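Local coordinates for protein M32 carboxypeptidase (Chitinophagaceae bacterium, PDB 7A03) that is probably a metal-dependent carboxypeptidase of the M32 family, expected to remove amino acids one at a time from the C-termini of peptides, at residues 103-108 with 140-145. Sequence-based numbering, arbitrary orientation.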
# COMPACT_ATOMS: atom_id res chain seq x y z
N ALA A 103 -26.52 -12.75 -7.00
CA ALA A 103 -27.01 -11.62 -6.22
C ALA A 103 -27.10 -11.96 -4.73
O ALA A 103 -26.80 -11.12 -3.87
CB ALA A 103 -28.35 -11.13 -6.77
N SER A 104 -27.50 -13.20 -4.41
CA SER A 104 -27.64 -13.60 -3.01
C SER A 104 -26.29 -13.55 -2.29
O SER A 104 -26.22 -13.11 -1.14
CB SER A 104 -28.25 -14.99 -2.91
OG SER A 104 -27.44 -15.95 -3.58
N LEU A 105 -25.22 -13.97 -2.97
CA LEU A 105 -23.89 -13.91 -2.37
C LEU A 105 -23.43 -12.47 -2.15
O LEU A 105 -22.86 -12.15 -1.10
CB LEU A 105 -22.88 -14.66 -3.24
CG LEU A 105 -21.46 -14.65 -2.66
CD1 LEU A 105 -21.47 -15.24 -1.24
CD2 LEU A 105 -20.50 -15.41 -3.57
N VAL A 106 -23.69 -11.57 -3.11
CA VAL A 106 -23.37 -10.16 -2.92
C VAL A 106 -24.07 -9.61 -1.68
O VAL A 106 -23.45 -8.96 -0.83
CB VAL A 106 -23.72 -9.34 -4.18
CG1 VAL A 106 -23.30 -7.89 -4.00
CG2 VAL A 106 -23.07 -9.96 -5.42
N ALA A 107 -25.37 -9.90 -1.55
CA ALA A 107 -26.11 -9.40 -0.40
C ALA A 107 -25.59 -10.00 0.91
O ALA A 107 -25.45 -9.29 1.91
CB ALA A 107 -27.60 -9.69 -0.57
N GLU A 108 -25.29 -11.30 0.90
CA GLU A 108 -24.76 -11.96 2.10
C GLU A 108 -23.42 -11.37 2.52
O GLU A 108 -23.19 -11.14 3.71
CB GLU A 108 -24.63 -13.46 1.85
CG GLU A 108 -25.97 -14.18 1.78
CD GLU A 108 -25.85 -15.55 1.16
OE1 GLU A 108 -24.75 -15.90 0.70
OE2 GLU A 108 -26.87 -16.27 1.12
N VAL A 140 -15.45 -15.66 6.93
CA VAL A 140 -14.58 -16.66 6.32
C VAL A 140 -15.38 -17.65 5.48
O VAL A 140 -14.96 -18.04 4.38
CB VAL A 140 -13.73 -17.36 7.41
CG1 VAL A 140 -13.03 -18.60 6.85
CG2 VAL A 140 -12.71 -16.39 7.97
N GLU A 141 -16.54 -18.10 6.00
CA GLU A 141 -17.40 -18.99 5.22
C GLU A 141 -17.77 -18.35 3.88
O GLU A 141 -17.68 -18.99 2.82
CB GLU A 141 -18.67 -19.31 6.01
CG GLU A 141 -18.45 -20.04 7.32
CD GLU A 141 -19.74 -20.58 7.91
OE1 GLU A 141 -20.83 -20.24 7.38
OE2 GLU A 141 -19.67 -21.35 8.90
N LEU A 142 -18.19 -17.08 3.92
CA LEU A 142 -18.58 -16.42 2.69
C LEU A 142 -17.40 -16.24 1.74
O LEU A 142 -17.54 -16.35 0.52
CB LEU A 142 -19.28 -15.09 2.99
CG LEU A 142 -20.69 -15.26 3.59
CD1 LEU A 142 -21.29 -13.93 4.03
CD2 LEU A 142 -21.59 -15.95 2.58
N LYS A 143 -16.21 -16.02 2.30
CA LYS A 143 -15.03 -15.83 1.45
C LYS A 143 -14.66 -17.13 0.74
O LYS A 143 -14.22 -17.11 -0.41
CB LYS A 143 -13.87 -15.32 2.30
CG LYS A 143 -13.98 -13.86 2.64
CD LYS A 143 -13.61 -12.99 1.44
CE LYS A 143 -14.38 -11.70 1.41
NZ LYS A 143 -13.81 -10.86 0.33
N ARG A 144 -14.84 -18.27 1.41
CA ARG A 144 -14.60 -19.54 0.73
C ARG A 144 -15.61 -19.76 -0.40
O ARG A 144 -15.22 -20.16 -1.52
CB ARG A 144 -14.60 -20.69 1.75
CG ARG A 144 -13.66 -20.41 2.93
CD ARG A 144 -13.63 -21.55 3.92
NE ARG A 144 -13.24 -22.79 3.26
CZ ARG A 144 -13.37 -23.99 3.80
NH1 ARG A 144 -13.87 -24.12 5.02
NH2 ARG A 144 -13.00 -25.07 3.12
N LYS A 145 -16.89 -19.47 -0.14
CA LYS A 145 -17.87 -19.48 -1.23
C LYS A 145 -17.41 -18.59 -2.39
O LYS A 145 -17.49 -18.97 -3.57
CB LYS A 145 -19.25 -19.03 -0.73
CG LYS A 145 -20.10 -20.14 -0.15
CD LYS A 145 -20.73 -20.99 -1.25
CE LYS A 145 -21.57 -22.13 -0.67
NZ LYS A 145 -22.57 -21.66 0.33
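Leu142 and Glu108 have the closest CA atoms of residues 103-108 and 140-145, 7.6 Å apart, where two helical segments run roughly antiparallel at 150° with their axes 10.8 Å apart. Leu142 points at the facing helix, and both its methyls rest on Glu108. CD1 reaches the main chain, lying 3.4 Å from the carbonyl O of Glu108, while CD2 touches the Glu108 side chain and also meets Leu105, whose CD1 stands 3.9 Å from Leu142 CD2. The two leucines slide past each other in opposite directions. Leu105 reaches the other helix because its CG is anti to the backbone N (chi1 -179°), which carries the branch across although its CB does not aim that way; the same CD1 also comes within 4.4 Å of Lys145 CB. The segments belong to helices 103-126 and 129-150, consecutive in the chain and joined by a short link, which form a helical hairpin near the periphery of this mostly helical metallopeptidase; Leu105 also touches Val149 further along the second helix. Glu108 crosses Leu142 at about a right angle, its CB against both methyls and its carboxylate OE1 3.7 Å from Leu142 CD2. Cutting Leu142 back to alanine would probably leave the Leu105 methyl without its apolar partner and open a gap beside the aliphatic base of Glu108. On the more exposed margin, Glu108 OE1 and Lys145 NZ remain 6.2 Å apart, too far for a salt bridge though their opposite charges may attract weakly, and the Glu108 side chain also touches Arg138 on helix 129-150.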